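Local structure of hemolysin activator protein CdiB (Acinetobacter baumannii ACICU, 6WIL) at residues G96-S99 and L100-I103; Q108-L111 and L112-F116; I323-G327 and Q328-S332. The protein probably serves as the outer-membrane TpsB transporter, of the Omp85 superfamily, that exports its partner toxin in contact-dependent growth inhibition. All coordinates share one frame; numbering follows the deposited sequence.

Interaction 1: G96-S99 and L100-I103; sequences GTQS and LHNI
Gly-96, in the N-cap position, offers its carbonyl to Leu-100 and so begins the run of backbone bonds that winds up helix 97-113. Four such bonds, each linking residues four apart, join 96-99 to 100-103. The outer two are Leu-100 N to Gly-96 O at 2.9 Å and Ile-103 N to Ser-99 O at 2.8 Å. Between them, His-101 N reaches Thr-97 O at 3.0 Å and Asn-102 N reaches Gln-98 O at 3.1 Å.

Among polar side chains, Gln-98 reaches forward along the helix toward Asn-102. With CG opposite the backbone N (chi1 179°) and a bend at chi2, its chain carries NE2 to 3.5 Å from CG of Asn-102. The two amides are turned 60° against each other, so they neither stack nor lie in one plane. The same NE2 lies loosely at the edge of the His-101 ring, 4.4 Å from its CD2.

Among carbon contacts, Ile-103 CG1, set beside its own backbone N (chi1 -70°), lies 3.3 Å from the carbonyl oxygen Ser-99 O. The apolar packing of Leu-100 and Ile-103 is on Ile-95 of strand 94-95.

Ser-99 turns its hydroxyl from the second segment to Glu-51 and to Val-49 N. The Glu-51 carboxylate also accepts Gln-98 N and, weakly, Gly-96 N. An acid gripping N-H groups at the start of a helix meets the positive end of its dipole, which would probably favour the charged form of Glu-51.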
loop_
_atom_site.group_PDB
_atom_site.type_symbol
_atom_site.label_atom_id
_atom_site.label_comp_id
_atom_site.label_asym_id
_atom_site.label_seq_id
_atom_site.Cartn_x
_atom_site.Cartn_y
_atom_site.Cartn_z
ATOM N N GLY A 96 -24.278 41.723 -9.138
ATOM C CA GLY A 96 -24.742 41.753 -10.505
ATOM C C GLY A 96 -24.465 40.433 -11.208
ATOM O O GLY A 96 -23.965 39.474 -10.623
ATOM N N THR A 97 -24.776 40.423 -12.508
ATOM C CA THR A 97 -24.764 39.173 -13.263
ATOM C C THR A 97 -23.389 38.513 -13.256
ATOM O O THR A 97 -23.284 37.283 -13.175
ATOM C CB THR A 97 -25.226 39.411 -14.704
ATOM O OG1 THR A 97 -24.261 40.205 -15.406
ATOM C CG2 THR A 97 -26.570 40.122 -14.725
ATOM N N GLN A 98 -22.318 39.305 -13.329
ATOM C CA GLN A 98 -20.990 38.702 -13.403
ATOM C C GLN A 98 -20.572 38.099 -12.064
ATOM O O GLN A 98 -19.979 37.016 -12.031
ATOM C CB GLN A 98 -19.960 39.722 -13.889
ATOM C CG GLN A 98 -18.548 39.166 -13.961
ATOM C CD GLN A 98 -18.463 37.902 -14.801
ATOM O OE1 GLN A 98 -19.045 37.824 -15.884
ATOM N NE2 GLN A 98 -17.746 36.902 -14.300
ATOM N N SER A 99 -20.867 38.774 -10.946
ATOM C CA SER A 99 -20.545 38.195 -9.642
ATOM C C SER A 99 -21.399 36.968 -9.361
ATOM O O SER A 99 -20.922 35.997 -8.763
ATOM C CB SER A 99 -20.735 39.215 -8.519
ATOM O OG SER A 99 -19.945 40.371 -8.722
ATOM N N LEU A 100 -22.672 37.008 -9.759
ATOM C CA LEU A 100 -23.537 35.850 -9.571
ATOM C C LEU A 100 -22.999 34.643 -10.332
ATOM O O LEU A 100 -23.027 33.516 -9.824
ATOM C CB LEU A 100 -24.962 36.185 -10.010
ATOM C CG LEU A 100 -26.006 35.074 -9.884
ATOM C CD1 LEU A 100 -26.078 34.557 -8.457
ATOM C CD2 LEU A 100 -27.369 35.565 -10.346
ATOM N N HIS A 101 -22.483 34.868 -11.542
ATOM C CA HIS A 101 -21.873 33.783 -12.303
ATOM C C HIS A 101 -20.653 33.223 -11.580
ATOM O O HIS A 101 -20.416 32.010 -11.593
ATOM C CB HIS A 101 -21.495 34.275 -13.699
ATOM C CG HIS A 101 -20.946 33.206 -14.591
ATOM N ND1 HIS A 101 -21.458 31.927 -14.622
ATOM C CD2 HIS A 101 -19.934 33.227 -15.491
ATOM C CE1 HIS A 101 -20.783 31.206 -15.501
ATOM N NE2 HIS A 101 -19.853 31.972 -16.041
ATOM N N ASN A 102 -19.871 34.094 -10.938
ATOM C CA ASN A 102 -18.678 33.641 -10.231
ATOM C C ASN A 102 -19.037 32.904 -8.946
ATOM O O ASN A 102 -18.400 31.904 -8.601
ATOM C CB ASN A 102 -17.760 34.828 -9.933
ATOM C CG ASN A 102 -17.180 35.445 -11.190
ATOM O OD1 ASN A 102 -17.105 34.796 -12.235
ATOM N ND2 ASN A 102 -16.757 36.702 -11.094
ATOM N N ILE A 103 -20.048 33.389 -8.220
ATOM C CA ILE A 103 -20.507 32.691 -7.022
ATOM C C ILE A 103 -21.010 31.300 -7.382
ATOM O O ILE A 103 -20.729 30.320 -6.680
ATOM C CB ILE A 103 -21.585 33.521 -6.302
ATOM C CG1 ILE A 103 -20.959 34.764 -5.665
ATOM C CG2 ILE A 103 -22.316 32.680 -5.259
ATOM C CD1 ILE A 103 -21.948 35.886 -5.414
#

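Interaction 2: Q108-L111 and L112-F116; sequences QNEL and LKKGF
Leu-112 N closes the helical bond to Gln-108 O at 2.9 Å, and its side chain runs obliquely past Gln-108, CD2 lying 4.1 Å from NE2. The Gln-108 amide is itself tied to Ile-121 N and Ser-119 O. Lys-113 bonds back to Asn-109 O and stretches its extended chain across Glu-110: its CD passes 3.3 Å from Glu-110 OE2, while NZ makes a long salt bridge of 3.6 Å to OE1. Lys-114 N goes to Glu-110 O, with a second, weak bond to Leu-111 O; its bent chain brings CD near Glu-110 OE2, and its charge makes a cation-pi contact with Phe-78 of helix 77-85. Gly-115 takes a positive phi (104°) and ends helix 97-113 in a Schellman motif. Its N bonds to Leu-112 O at 3.0 Å, and the wider loop is closed by Phe-116 N to Leu-111 O at 3.2 Å. Phe-116 also completes the apolar contact that often accompanies this motif, its CB 4.0 Å from Leu-111 CG with the side chains about perpendicular. Leu-111 O lies at the edge of the Phe-116 ring, which meets Phe-76 edge-to-face.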
loop_
_atom_site.group_PDB
_atom_site.type_symbol
_atom_site.label_atom_id
_atom_site.label_comp_id
_atom_site.label_asym_id
_atom_site.label_seq_id
_atom_site.Cartn_x
_atom_site.Cartn_y
_atom_site.Cartn_z
ATOM N N GLN A 108 -19.949 25.405 -7.633
ATOM C CA GLN A 108 -19.880 24.202 -8.454
ATOM C C GLN A 108 -18.510 23.546 -8.354
ATOM O O GLN A 108 -18.409 22.314 -8.343
ATOM C CB GLN A 108 -20.211 24.541 -9.907
ATOM C CG GLN A 108 -20.021 23.393 -10.892
ATOM C CD GLN A 108 -21.079 22.312 -10.759
ATOM O OE1 GLN A 108 -22.112 22.508 -10.120
ATOM N NE2 GLN A 108 -20.824 21.160 -11.372
ATOM N N ASN A 109 -17.447 24.351 -8.287
ATOM C CA ASN A 109 -16.120 23.799 -8.037
ATOM C C ASN A 109 -16.074 23.093 -6.690
ATOM O O ASN A 109 -15.438 22.042 -6.550
ATOM C CB ASN A 109 -15.070 24.909 -8.106
ATOM C CG ASN A 109 -13.678 24.421 -7.754
ATOM O OD1 ASN A 109 -12.998 23.808 -8.575
ATOM N ND2 ASN A 109 -13.241 24.703 -6.530
ATOM N N GLU A 110 -16.757 23.651 -5.688
ATOM C CA GLU A 110 -16.839 22.990 -4.391
ATOM C C GLU A 110 -17.609 21.680 -4.495
ATOM O O GLU A 110 -17.305 20.712 -3.788
ATOM C CB GLU A 110 -17.496 23.921 -3.372
ATOM C CG GLU A 110 -17.209 23.538 -1.941
ATOM C CD GLU A 110 -15.724 23.403 -1.678
ATOM O OE1 GLU A 110 -14.984 24.379 -1.935
ATOM O OE2 GLU A 110 -15.296 22.314 -1.238
ATOM N N LEU A 111 -18.612 21.637 -5.373
ATOM C CA LEU A 111 -19.341 20.397 -5.617
ATOM C C LEU A 111 -18.419 19.335 -6.203
ATOM O O LEU A 111 -18.423 18.179 -5.765
ATOM C CB LEU A 111 -20.522 20.672 -6.551
ATOM C CG LEU A 111 -21.718 19.723 -6.501
ATOM C CD1 LEU A 111 -22.312 19.707 -5.102
ATOM C CD2 LEU A 111 -22.766 20.143 -7.523
ATOM N N LEU A 112 -17.612 19.717 -7.198
ATOM C CA LEU A 112 -16.642 18.792 -7.772
ATOM C C LEU A 112 -15.538 18.444 -6.781
ATOM O O LEU A 112 -14.981 17.342 -6.843
ATOM C CB LEU A 112 -16.041 19.391 -9.045
ATOM C CG LEU A 112 -17.040 19.756 -10.142
ATOM C CD1 LEU A 112 -16.328 20.360 -11.346
ATOM C CD2 LEU A 112 -17.848 18.534 -10.551
ATOM N N LYS A 113 -15.206 19.367 -5.873
ATOM C CA LYS A 113 -14.199 19.084 -4.855
ATOM C C LYS A 113 -14.584 17.869 -4.021
ATOM O O LYS A 113 -13.734 17.029 -3.703
ATOM C CB LYS A 113 -14.005 20.300 -3.951
ATOM C CG LYS A 113 -12.706 21.052 -4.163
ATOM C CD LYS A 113 -12.516 22.093 -3.070
ATOM C CE LYS A 113 -11.298 22.960 -3.329
ATOM N NZ LYS A 113 -11.419 24.276 -2.646
ATOM N N LYS A 114 -15.858 17.758 -3.659
ATOM C CA LYS A 114 -16.334 16.633 -2.868
ATOM C C LYS A 114 -16.702 15.421 -3.718
ATOM O O LYS A 114 -17.078 14.386 -3.160
ATOM C CB LYS A 114 -17.530 17.058 -2.011
ATOM C CG LYS A 114 -17.160 17.481 -0.591
ATOM C CD LYS A 114 -16.170 18.637 -0.579
ATOM C CE LYS A 114 -15.654 18.908 0.825
ATOM N NZ LYS A 114 -16.768 19.138 1.784
ATOM N N GLY A 115 -16.607 15.524 -5.043
ATOM C CA GLY A 115 -16.738 14.376 -5.918
ATOM C C GLY A 115 -18.051 14.218 -6.664
ATOM O O GLY A 115 -18.227 13.203 -7.348
ATOM N N PHE A 116 -18.972 15.178 -6.573
ATOM C CA PHE A 116 -20.280 15.036 -7.216
ATOM C C PHE A 116 -20.181 15.558 -8.648
ATOM O O PHE A 116 -20.606 16.666 -8.983
ATOM C CB PHE A 116 -21.353 15.751 -6.403
ATOM C CG PHE A 116 -21.427 15.291 -4.970
ATOM C CD1 PHE A 116 -22.216 14.207 -4.613
ATOM C CD2 PHE A 116 -20.700 15.938 -3.982
ATOM C CE1 PHE A 116 -22.283 13.782 -3.296
ATOM C CE2 PHE A 116 -20.762 15.518 -2.663
ATOM C CZ PHE A 116 -21.555 14.438 -2.320
#

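Interaction 3: I323-G327 and Q328-S332; sequences ISRSG and QHKTS
His-329 lays its ring across to the neighbouring strand and is held by a serine at each nitrogen: NE2 by Ser-324 OG and ND1 by Ser-326 OG at 3.0 Å. The modelled 2.5 Å between Ser-324 OG and NE2 is very short, and its exact value is doubtful. A chi1 of 90° swings the ring over the strand, where Arg-325 CA sits under one face, 3.6 Å from the ring plane and offset toward the rim. Ser-326 OG also accepts Gln-328 N at 3.0 Å, bracing the turn. On the other face of the sheet Arg-325 and Lys-330 lie side by side, NH1 and NZ 4.0 Å apart, and both form salt bridges to Glu-179 of helix 171-181, which would offset their like charges. Thr-331 N bonds to Ser-324 O at 2.7 Å. Its own carbonyl takes Ile-323 N at 2.9 Å and Ser-324 N more weakly, a classic beta bulge, beside which Thr-331 CG2 packs on Ile-323 CD1. Gln-328, Lys-330 and Ser-332 bond through their backbones to strand 349-371. The whole is a tightly turned antiparallel hairpin between successive strands of the 16-stranded transmembrane barrel characteristic of Omp85 transporters.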
loop_
_atom_site.group_PDB
_atom_site.type_symbol
_atom_site.label_atom_id
_atom_site.label_comp_id
_atom_site.label_asym_id
_atom_site.label_seq_id
_atom_site.Cartn_x
_atom_site.Cartn_y
_atom_site.Cartn_z
ATOM N N ILE A 323 -10.550 5.625 4.552
ATOM C CA ILE A 323 -11.228 6.686 5.285
ATOM C C ILE A 323 -11.254 7.968 4.458
ATOM O O ILE A 323 -12.143 8.809 4.631
ATOM C CB ILE A 323 -10.558 6.921 6.653
ATOM C CG1 ILE A 323 -9.069 7.205 6.481
ATOM C CG2 ILE A 323 -10.757 5.722 7.566
ATOM C CD1 ILE A 323 -8.347 7.422 7.786
ATOM N N SER A 324 -10.289 8.122 3.551
ATOM C CA SER A 324 -10.190 9.318 2.727
ATOM C C SER A 324 -9.429 8.994 1.450
ATOM O O SER A 324 -8.408 8.302 1.489
ATOM C CB SER A 324 -9.485 10.453 3.477
ATOM O OG SER A 324 -8.871 11.357 2.574
ATOM N N ARG A 325 -9.918 9.515 0.326
ATOM C CA ARG A 325 -9.235 9.318 -0.944
ATOM C C ARG A 325 -9.571 10.461 -1.888
ATOM O O ARG A 325 -10.544 11.194 -1.694
ATOM C CB ARG A 325 -9.610 7.978 -1.585
ATOM C CG ARG A 325 -11.032 7.901 -2.099
ATOM C CD ARG A 325 -11.215 6.626 -2.896
ATOM N NE ARG A 325 -10.383 6.634 -4.095
ATOM C CZ ARG A 325 -9.773 5.564 -4.591
ATOM N NH1 ARG A 325 -9.884 4.390 -3.981
ATOM N NH2 ARG A 325 -9.038 5.672 -5.689
ATOM N N SER A 326 -8.749 10.594 -2.921
ATOM C CA SER A 326 -8.986 11.553 -3.991
ATOM C C SER A 326 -8.196 11.097 -5.207
ATOM O O SER A 326 -7.590 10.020 -5.213
ATOM C CB SER A 326 -8.575 12.969 -3.582
ATOM O OG SER A 326 -7.191 13.167 -3.822
ATOM N N GLY A 327 -8.186 11.943 -6.235
ATOM C CA GLY A 327 -7.395 11.657 -7.416
ATOM C C GLY A 327 -5.904 11.604 -7.157
ATOM O O GLY A 327 -5.164 11.060 -7.979
ATOM N N GLN A 328 -5.443 12.144 -6.025
ATOM C CA GLN A 328 -4.016 12.183 -5.734
ATOM C C GLN A 328 -3.642 11.551 -4.397
ATOM O O GLN A 328 -2.466 11.606 -4.015
ATOM C CB GLN A 328 -3.502 13.627 -5.776
ATOM C CG GLN A 328 -3.874 14.370 -7.042
ATOM C CD GLN A 328 -2.858 15.420 -7.421
ATOM O OE1 GLN A 328 -1.889 15.135 -8.126
ATOM N NE2 GLN A 328 -3.071 16.645 -6.956
ATOM N N HIS A 329 -4.588 10.954 -3.674
ATOM C CA HIS A 329 -4.221 10.359 -2.397
ATOM C C HIS A 329 -5.214 9.271 -2.017
ATOM O O HIS A 329 -6.355 9.249 -2.484
ATOM C CB HIS A 329 -4.130 11.419 -1.292
ATOM C CG HIS A 329 -5.416 11.653 -0.560
ATOM N ND1 HIS A 329 -6.410 12.474 -1.044
ATOM C CD2 HIS A 329 -5.860 11.185 0.630
ATOM C CE1 HIS A 329 -7.416 12.496 -0.186
ATOM N NE2 HIS A 329 -7.106 11.723 0.839
ATOM N N LYS A 330 -4.753 8.370 -1.149
ATOM C CA LYS A 330 -5.575 7.303 -0.593
ATOM C C LYS A 330 -5.096 7.019 0.822
ATOM O O LYS A 330 -3.909 6.762 1.031
ATOM C CB LYS A 330 -5.495 6.041 -1.459
ATOM C CG LYS A 330 -6.396 4.906 -1.020
ATOM C CD LYS A 330 -6.521 3.869 -2.131
ATOM C CE LYS A 330 -7.122 2.573 -1.623
ATOM N NZ LYS A 330 -7.321 1.588 -2.719
ATOM N N THR A 331 -6.016 7.076 1.787
ATOM C CA THR A 331 -5.699 6.903 3.198
ATOM C C THR A 331 -6.618 5.853 3.804
ATOM O O THR A 331 -7.825 5.850 3.542
ATOM C CB THR A 331 -5.850 8.223 3.978
ATOM O OG1 THR A 331 -5.015 9.231 3.395
ATOM C CG2 THR A 331 -5.460 8.034 5.441
ATOM N N SER A 332 -6.050 4.974 4.627
ATOM C CA SER A 332 -6.844 3.927 5.249
ATOM C C SER A 332 -6.299 3.615 6.635
ATOM O O SER A 332 -5.111 3.801 6.910
ATOM C CB SER A 332 -6.870 2.663 4.380
ATOM O OG SER A 332 -5.585 2.378 3.857
#

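In the fold
Interactions 1 and 2 come first along the chain and mark the start and end of one helix, 97-113, their centres 18 Å apart in the first POTRA region. Interaction 3 comes much later, in the turn joining barrel strands 308-326 and 329-346, about 16 Å between centres from interaction 2 and 33 Å from interaction 1. The helix thus brings its C-terminal end nearer the barrel, though interactions 2 and 3 do not touch, their nearest atoms being about 7 Å apart. Interaction 2 meets Asn-170 and Leu-171, at the start of helix 171-181 in the second POTRA region, whose Glu-179 forms salt bridges with Arg-325 and Lys-330 of interaction 3. This helix thus links the first POTRA region to the barrel turn.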